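Local coordinates for ankyrin repeat domain protein (Legionella pneumophila subsp. pneumophila, PDB 6MCA) that is a bacterial effector with ankyrin repeats and a cysteine protease-like region that interacts with the host LARP7 component of the 7SK snRNP complex, at residues A[88-91]-A[92-95]; A[207-210]-A[211-214]; A[307-310]-A[311-315]; A[347-350]-A[351-355]. All coordinates share one frame; numbering follows the deposited sequence.

Interaction 1 of 4, residues A[88-91]-A[92-95]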
# COMPACT_ATOMS: atom_id res chain seq x y z
N GLY A 88 3.05 7.01 -14.32
CA GLY A 88 3.85 8.07 -13.75
C GLY A 88 5.17 7.64 -13.17
O GLY A 88 5.87 8.47 -12.58
N ARG A 89 5.54 6.36 -13.31
CA ARG A 89 6.81 5.86 -12.80
C ARG A 89 7.93 6.29 -13.74
O ARG A 89 8.04 5.77 -14.86
CB ARG A 89 6.77 4.34 -12.66
CG ARG A 89 6.14 3.83 -11.38
CD ARG A 89 6.60 2.41 -11.10
NE ARG A 89 5.93 1.80 -9.96
CZ ARG A 89 6.27 0.63 -9.43
NH1 ARG A 89 7.27 -0.07 -9.94
NH2 ARG A 89 5.60 0.15 -8.39
N THR A 90 8.75 7.24 -13.30
CA THR A 90 9.92 7.64 -14.06
C THR A 90 10.97 6.53 -14.00
O THR A 90 10.86 5.61 -13.19
CB THR A 90 10.48 8.95 -13.50
OG1 THR A 90 11.09 8.71 -12.23
CG2 THR A 90 9.37 9.98 -13.34
N PRO A 91 11.99 6.58 -14.86
CA PRO A 91 13.09 5.61 -14.73
C PRO A 91 13.71 5.58 -13.35
O PRO A 91 14.15 4.52 -12.89
CB PRO A 91 14.09 6.09 -15.79
CG PRO A 91 13.25 6.75 -16.83
CD PRO A 91 12.11 7.39 -16.09
N LEU A 92 13.77 6.73 -12.66
CA LEU A 92 14.28 6.75 -11.30
C LEU A 92 13.39 5.94 -10.36
O LEU A 92 13.89 5.25 -9.47
CB LEU A 92 14.42 8.19 -10.81
CG LEU A 92 15.18 8.36 -9.49
CD1 LEU A 92 16.61 7.85 -9.63
CD2 LEU A 92 15.18 9.82 -9.06
N HIS A 93 12.07 6.03 -10.54
CA HIS A 93 11.15 5.20 -9.77
C HIS A 93 11.49 3.72 -9.92
O HIS A 93 11.56 2.98 -8.94
CB HIS A 93 9.71 5.46 -10.20
CG HIS A 93 9.06 6.62 -9.52
ND1 HIS A 93 9.03 7.88 -10.07
CD2 HIS A 93 8.41 6.71 -8.33
CE1 HIS A 93 8.38 8.70 -9.26
NE2 HIS A 93 8.00 8.01 -8.19
N TRP A 94 11.72 3.29 -11.16
CA TRP A 94 12.00 1.88 -11.42
C TRP A 94 13.34 1.46 -10.85
O TRP A 94 13.48 0.36 -10.30
CB TRP A 94 11.94 1.60 -12.92
CG TRP A 94 10.56 1.72 -13.48
CD1 TRP A 94 10.06 2.77 -14.19
CD2 TRP A 94 9.50 0.76 -13.37
NE1 TRP A 94 8.75 2.52 -14.54
CE2 TRP A 94 8.39 1.30 -14.04
CE3 TRP A 94 9.39 -0.50 -12.77
CZ2 TRP A 94 7.18 0.62 -14.13
CZ3 TRP A 94 8.19 -1.17 -12.86
CH2 TRP A 94 7.10 -0.61 -13.53
N ALA A 95 14.35 2.33 -10.96
CA ALA A 95 15.66 2.00 -10.40
C ALA A 95 15.61 1.91 -8.89
O ALA A 95 16.24 1.04 -8.28
CB ALA A 95 16.69 3.04 -10.84

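Interaction 2 of 4, residues A[207-210]-A[211-214]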
# COMPACT_ATOMS: atom_id res chain seq x y z
N SER A 207 4.19 -0.38 24.51
CA SER A 207 2.82 -0.67 24.91
C SER A 207 2.36 -2.07 24.51
O SER A 207 1.26 -2.48 24.91
CB SER A 207 1.88 0.37 24.30
OG SER A 207 2.08 0.49 22.90
N THR A 208 3.15 -2.81 23.73
CA THR A 208 2.77 -4.15 23.29
C THR A 208 3.68 -5.23 23.87
O THR A 208 3.68 -6.36 23.38
CB THR A 208 2.77 -4.23 21.76
OG1 THR A 208 4.12 -4.29 21.29
CG2 THR A 208 2.08 -3.01 21.17
N ARG A 209 4.46 -4.91 24.91
CA ARG A 209 5.38 -5.90 25.47
C ARG A 209 4.64 -7.12 26.01
O ARG A 209 5.15 -8.24 25.92
CB ARG A 209 6.26 -5.26 26.55
CG ARG A 209 5.65 -5.23 27.94
CD ARG A 209 6.73 -5.02 29.00
NE ARG A 209 7.30 -6.28 29.45
CZ ARG A 209 7.10 -6.80 30.66
NH1 ARG A 209 6.34 -6.17 31.54
NH2 ARG A 209 7.67 -7.96 30.99
N HIS A 210 3.42 -6.93 26.52
CA HIS A 210 2.64 -8.06 27.02
C HIS A 210 2.26 -9.04 25.92
O HIS A 210 1.74 -10.12 26.24
CB HIS A 210 1.37 -7.55 27.72
CG HIS A 210 0.42 -6.84 26.80
ND1 HIS A 210 0.53 -5.50 26.50
CD2 HIS A 210 -0.67 -7.29 26.12
CE1 HIS A 210 -0.44 -5.16 25.67
NE2 HIS A 210 -1.18 -6.22 25.43
N LEU A 211 2.51 -8.71 24.66
CA LEU A 211 2.26 -9.61 23.54
C LEU A 211 3.54 -10.29 23.05
O LEU A 211 3.54 -10.85 21.95
CB LEU A 211 1.60 -8.85 22.39
CG LEU A 211 0.30 -8.11 22.71
CD1 LEU A 211 -0.17 -7.31 21.52
CD2 LEU A 211 -0.78 -9.09 23.16
N ARG A 212 4.61 -10.26 23.85
CA ARG A 212 5.90 -10.76 23.39
C ARG A 212 5.83 -12.21 22.91
O ARG A 212 6.44 -12.57 21.90
CB ARG A 212 6.94 -10.61 24.50
CG ARG A 212 7.91 -9.46 24.29
CD ARG A 212 8.31 -8.80 25.60
NE ARG A 212 8.67 -9.78 26.62
CZ ARG A 212 9.19 -9.47 27.80
NH1 ARG A 212 9.49 -10.42 28.67
NH2 ARG A 212 9.42 -8.20 28.11
N ASP A 213 5.06 -13.05 23.62
CA ASP A 213 4.97 -14.46 23.25
C ASP A 213 4.40 -14.66 21.86
O ASP A 213 4.63 -15.72 21.26
CB ASP A 213 4.12 -15.21 24.27
CG ASP A 213 4.81 -15.36 25.62
OD1 ASP A 213 6.06 -15.32 25.65
OD2 ASP A 213 4.11 -15.51 26.64
N TYR A 214 3.67 -13.69 21.33
CA TYR A 214 3.09 -13.78 19.99
C TYR A 214 4.03 -13.29 18.90
O TYR A 214 3.69 -13.40 17.72
CB TYR A 214 1.78 -13.00 19.93
CG TYR A 214 0.80 -13.31 21.05
CD1 TYR A 214 0.66 -14.61 21.53
CD2 TYR A 214 0.03 -12.32 21.62
CE1 TYR A 214 -0.23 -14.91 22.54
CE2 TYR A 214 -0.87 -12.60 22.64
CZ TYR A 214 -0.99 -13.90 23.09
OH TYR A 214 -1.88 -14.19 24.11
O HOH W 1 2.96 -12.44 25.57

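Interaction 3 of 4, residues A[307-310]-A[311-315]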
# COMPACT_ATOMS: atom_id res chain seq x y z
N PHE A 307 1.86 -23.52 -11.55
CA PHE A 307 0.73 -23.04 -10.77
C PHE A 307 0.94 -21.60 -10.34
O PHE A 307 0.04 -20.76 -10.49
CB PHE A 307 0.50 -23.94 -9.55
CG PHE A 307 -0.66 -23.52 -8.69
CD1 PHE A 307 -0.48 -22.60 -7.66
CD2 PHE A 307 -1.92 -24.03 -8.91
CE1 PHE A 307 -1.54 -22.21 -6.87
CE2 PHE A 307 -2.99 -23.64 -8.12
CZ PHE A 307 -2.80 -22.73 -7.10
N ILE A 308 2.12 -21.29 -9.79
CA ILE A 308 2.39 -19.92 -9.35
C ILE A 308 2.36 -18.96 -10.53
O ILE A 308 1.91 -17.82 -10.40
CB ILE A 308 3.74 -19.86 -8.60
CG1 ILE A 308 3.69 -20.75 -7.36
CG2 ILE A 308 4.07 -18.43 -8.21
CD1 ILE A 308 2.75 -20.25 -6.28
N HIS A 309 2.83 -19.41 -11.69
CA HIS A 309 2.82 -18.55 -12.87
C HIS A 309 1.40 -18.26 -13.33
O HIS A 309 1.03 -17.11 -13.57
CB HIS A 309 3.64 -19.17 -14.00
CG HIS A 309 3.94 -18.22 -15.11
ND1 HIS A 309 3.13 -18.09 -16.22
CD2 HIS A 309 4.96 -17.34 -15.29
CE1 HIS A 309 3.64 -17.18 -17.03
NE2 HIS A 309 4.75 -16.71 -16.49
N ASP A 310 0.57 -19.31 -13.44
CA ASP A 310 -0.84 -19.09 -13.76
C ASP A 310 -1.52 -18.21 -12.72
O ASP A 310 -2.41 -17.42 -13.06
CB ASP A 310 -1.57 -20.44 -13.85
CG ASP A 310 -1.04 -21.31 -14.97
OD1 ASP A 310 -0.10 -20.88 -15.68
OD2 ASP A 310 -1.55 -22.44 -15.14
N PHE A 311 -1.10 -18.31 -11.46
CA PHE A 311 -1.76 -17.61 -10.36
C PHE A 311 -1.42 -16.12 -10.36
O PHE A 311 -2.32 -15.28 -10.19
CB PHE A 311 -1.34 -18.25 -9.04
CG PHE A 311 -2.27 -17.95 -7.90
CD1 PHE A 311 -2.23 -16.73 -7.25
CD2 PHE A 311 -3.17 -18.90 -7.46
CE1 PHE A 311 -3.08 -16.46 -6.20
CE2 PHE A 311 -4.03 -18.64 -6.41
CZ PHE A 311 -3.98 -17.42 -5.78
N LEU A 312 -0.15 -15.77 -10.54
CA LEU A 312 0.30 -14.40 -10.35
C LEU A 312 0.64 -13.66 -11.64
O LEU A 312 0.55 -12.43 -11.67
CB LEU A 312 1.54 -14.37 -9.45
CG LEU A 312 1.36 -14.62 -7.95
CD1 LEU A 312 2.70 -14.56 -7.25
CD2 LEU A 312 0.38 -13.63 -7.35
N TYR A 313 1.02 -14.37 -12.70
CA TYR A 313 1.60 -13.73 -13.88
C TYR A 313 0.79 -13.98 -15.15
O TYR A 313 1.25 -13.61 -16.24
CB TYR A 313 3.05 -14.21 -14.05
CG TYR A 313 3.86 -14.03 -12.79
CD1 TYR A 313 4.02 -12.77 -12.23
CD2 TYR A 313 4.43 -15.11 -12.14
CE1 TYR A 313 4.75 -12.59 -11.07
CE2 TYR A 313 5.17 -14.94 -10.98
CZ TYR A 313 5.32 -13.68 -10.45
OH TYR A 313 6.05 -13.50 -9.30
N LYS A 314 -0.39 -14.58 -15.05
CA LYS A 314 -1.33 -14.66 -16.15
C LYS A 314 -2.66 -14.07 -15.71
O LYS A 314 -3.00 -14.07 -14.52
CB LYS A 314 -1.54 -16.10 -16.62
CG LYS A 314 -0.29 -16.80 -17.14
CD LYS A 314 -0.67 -18.01 -17.98
CE LYS A 314 0.56 -18.78 -18.45
NZ LYS A 314 1.02 -19.75 -17.42
N LYS A 315 -3.42 -13.57 -16.68
CA LYS A 315 -4.74 -13.01 -16.40
C LYS A 315 -5.75 -14.15 -16.24
O LYS A 315 -5.90 -14.98 -17.15
CB LYS A 315 -5.17 -12.06 -17.51

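Interaction 4 of 4, residues A[347-350]-A[351-355]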
# COMPACT_ATOMS: atom_id res chain seq x y z
N CYS A 347 -12.86 -3.76 -0.59
CA CYS A 347 -12.45 -4.66 0.47
C CYS A 347 -11.00 -5.10 0.37
O CYS A 347 -10.55 -5.91 1.19
CB CYS A 347 -13.35 -5.89 0.48
SG CYS A 347 -13.26 -6.87 -1.04
N SER A 348 -10.25 -4.60 -0.62
CA SER A 348 -8.88 -5.06 -0.83
C SER A 348 -8.02 -4.81 0.40
O SER A 348 -7.27 -5.69 0.85
CB SER A 348 -8.29 -4.38 -2.06
OG SER A 348 -9.11 -4.56 -3.20
N TRP A 349 -8.10 -3.60 0.96
CA TRP A 349 -7.32 -3.27 2.15
C TRP A 349 -7.66 -4.22 3.29
O TRP A 349 -6.76 -4.77 3.94
CB TRP A 349 -7.57 -1.82 2.56
CG TRP A 349 -6.96 -1.47 3.88
CD1 TRP A 349 -7.56 -1.51 5.10
CD2 TRP A 349 -5.61 -1.03 4.11
NE1 TRP A 349 -6.68 -1.12 6.08
CE2 TRP A 349 -5.48 -0.82 5.50
CE3 TRP A 349 -4.51 -0.79 3.29
CZ2 TRP A 349 -4.29 -0.38 6.08
CZ3 TRP A 349 -3.33 -0.35 3.86
CH2 TRP A 349 -3.23 -0.16 5.24
N ALA A 350 -8.95 -4.41 3.56
CA ALA A 350 -9.36 -5.30 4.64
C ALA A 350 -8.92 -6.73 4.37
O ALA A 350 -8.54 -7.46 5.30
CB ALA A 350 -10.88 -5.23 4.83
N ASN A 351 -8.96 -7.16 3.10
CA ASN A 351 -8.51 -8.50 2.76
C ASN A 351 -7.03 -8.68 3.07
O ASN A 351 -6.61 -9.72 3.58
CB ASN A 351 -8.78 -8.79 1.28
CG ASN A 351 -10.25 -9.06 1.00
OD1 ASN A 351 -11.03 -9.31 1.92
ND2 ASN A 351 -10.62 -9.03 -0.27
N VAL A 352 -6.22 -7.66 2.78
CA VAL A 352 -4.79 -7.75 3.09
C VAL A 352 -4.57 -7.72 4.60
O VAL A 352 -3.73 -8.45 5.13
CB VAL A 352 -4.00 -6.64 2.38
CG1 VAL A 352 -2.53 -6.74 2.72
CG2 VAL A 352 -4.21 -6.73 0.87
N GLN A 353 -5.33 -6.88 5.32
CA GLN A 353 -5.19 -6.82 6.77
C GLN A 353 -5.51 -8.17 7.41
O GLN A 353 -4.82 -8.60 8.35
CB GLN A 353 -6.09 -5.74 7.36
CG GLN A 353 -5.90 -4.34 6.81
CD GLN A 353 -4.45 -3.95 6.66
OE1 GLN A 353 -3.71 -3.86 7.65
NE2 GLN A 353 -4.02 -3.72 5.43
N ALA A 354 -6.55 -8.84 6.93
CA ALA A 354 -6.98 -10.10 7.53
C ALA A 354 -5.95 -11.22 7.37
O ALA A 354 -6.11 -12.27 8.01
CB ALA A 354 -8.31 -10.55 6.92
N VAL A 355 -4.91 -11.02 6.56
CA VAL A 355 -3.89 -12.05 6.40
C VAL A 355 -3.19 -12.35 7.72
O VAL A 355 -2.81 -13.49 7.98
CB VAL A 355 -2.88 -11.62 5.30
CG1 VAL A 355 -1.63 -12.48 5.34
CG2 VAL A 355 -3.53 -11.69 3.93

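Interaction 1 of 4, residues A[88-91]-A[92-95]
Arg89 lays its aliphatic chain and then its guanidinium over one face of the Trp94 indole, the two side chains crossing at about a right angle. The route is set by CG standing beside the backbone N (chi1 -83°) and by a chain that then runs extended to NE. CD lies 3.7 Å from the centroid of the Trp94 six-membered ring, a CH-pi contact, and CZ is 4.5 Å from the same centroid, close enough to the ring normal for a cation-pi pair. The guanidinium is not laid flat, its plane being turned 58° from the indole, and NH1 comes within 3.3 Å of Trp94 CZ3. That NH1 also forms a salt bridge with Asp97, while NE is hydrogen-bonded to a tartaric acid molecule, probably from the crystallisation liquor. The indole NE1 has its main partner in Asp85 and reaches Arg89 O only weakly.

His93 turns the edge of its ring to Thr90. Its ND1 is 3.1 Å from Thr90 OG1, a hydrogen bond in which either atom could donate, and it takes a weak bond from Thr90 N at 3.3 Å. Thr90 is the N-cap, and its carbonyl O accepts Trp94 N at 3.2 Å, closing the first turn. Thr90, Pro91, Leu92 and His93 spell the TPLH signature of ankyrin repeats, consistent with a predicted ankyrin repeat spanning this turn.

Around this turn, Pro91 and Trp94 pack on helix 58-65, Leu92 and Ala95 lie against helix 101-109, and His93 NE2 hydrogen-bonds Leu122 O in the loop before helix 126-131.

Interaction 2 of 4, residues A[207-210]-A[211-214]
Leu211 N donates to Thr208 O at 2.9 Å with an N-H...O angle of 157°, and one residue on Arg212 N donates to Arg209 O, also at 2.9 Å but more bent, at 139°. A water spans the next step, giving a hydrogen bond to His210 O (2.7 Å) and accepting one from Asp213 N (2.9 Å). His210 NE2 is bonded to Glu382 of helix 373-399.

The i to i+3 spacing of the backbone bonds, repeated by Tyr214 N to Leu211 O, identifies successive 3-10 turns, here in the connection between helix 188-202 and helix 215-233.

On the exposed side, Arg209 and Arg212 cross with their guanidinium planes 55° apart. Arg212 NH2 meets the edge of the Arg209 group 3.2 Å from NE, a close approach of like charges and not a bond; both residues also touch a crystal neighbour. Arg212 CD rests 3.2 Å from Arg209 O.

His210 and Leu211 lie alongside each other, pointing the same way; the histidine is exposed and the leucine buried. Leu211 CG sits over one face of the His210 ring, 3.9 Å from its centroid, as a CH-pi contact, and the leucine packs onward against Leu379 and Glu382.

Interaction 3 of 4, residues A[307-310]-A[311-315]
Lys314 folds back along the last turn of helix 305-312 toward His309 and Asp310, making an i to i+4 Asp-Lys salt bridge at the helix's C-terminal end. Its CB passes 3.9 Å from Asp310 O, and CG, beside its own backbone N, comes 3.8 Å from His309 ND1. CD then runs past the carboxylate, 3.7 Å from Asp310 OD1. CE lies at the edge of the imidazole, in its plane, before a bend at chi4 (85°) brings NZ between two acceptors. One is His309 ND1, at 2.9 Å and only 12° out of the ring plane. The other is Asp310 OD1, at a modelled 2.4 Å, too short to be taken literally.

The imidazole is held from a second direction: Tyr313 CB stands over one face, 4.0 Å from the ring centroid, as a CH-pi contact. Tyr313 N bonds to His309 O (2.9 Å), although Tyr313 already leaves helical backbone angles, and its OH reaches Leu231 O. On the buried flank Phe307 and Phe311 lie side by side, CE1 of Phe307 touching CD2 of Phe311 at 3.7 Å, with Phe311 carried onto Leu259 of strand 256-263.

Asp310 and Lys314 also touch a crystal neighbour. If NZ is placed correctly, its bond to ND1 would suggest that this nitrogen carries no proton and that His309 is probably neutral, while the Asp310 carboxylate would balance the lysine charge.

Interaction 4 of 4, residues A[347-350]-A[351-355]
Gln353 folds its amide over the Trp349 indole, and the two flat groups lie only 12° from parallel. NE2 stands 3.2 Å above the ring plane, over its centre, with Trp349 CE2 its nearest ring atom. Farther back, CG makes a CH-pi contact 3.7 Å from the centroid of the five-membered ring. A bend at chi2 (-44°) is what swings the amide over the ring instead of letting the chain run out from the helix.

Hydrogen bonding holds the same group. Trp349 O accepts twice from Gln353, from the backbone N at 2.9 Å and from NE2 at 3.3 Å. For the second bond, Trp349 O lies close to the plane of the Gln353 amide, but NE2 is tilted 33° from the Trp349 carbonyl plane. The amide's rotation is thereby fixed from both the ring and the backbone, while OE1 has a weak bond to Arg162. Helical i to i+4 bonds continue through Asn351 N to Cys347 O (2.8 Å) and Ala354 N to Ala350 O (2.9 Å).

Van der Waals contact joins Cys347 SG to Asn351 ND2 at 3.5 Å. The asparagine amide is satisfied by backbone on both ends, OD1 by Arg282 N and ND2 by Ala267 O. A cysteine just ahead of a buried helix resembles the layout of papain-like enzymes, consistent with the cysteine protease-like character of this protein.

Trp349 stacks on His161 and packs against helix 188-202, Gln353 reaches Val195 there and Tyr380 and Trp383 of helix 373-399, and Val352 and Val355 lie on strand 266-273.

How the interactions relate
All four contacts are local turns within continuous chain, so none closes a long loop, and they follow one another in series without nesting or crossing. Interaction 1 starts an ankyrin-repeat helix; Arg89 also makes a long, weak ion pair with Glu189 on helix 188-202. The chain leaves that helix through interaction 2, which lies on the opposite side of the chain's centre from interaction 1 and leads into helix 215-233. Interaction 3 ends helix 305-312 against strand 256-263, whose sheet neighbour, strand 266-273, is packed by interaction 4. Interactions 2 and 4 both touch helix 373-399, although their nearest atoms are about 12 Å apart.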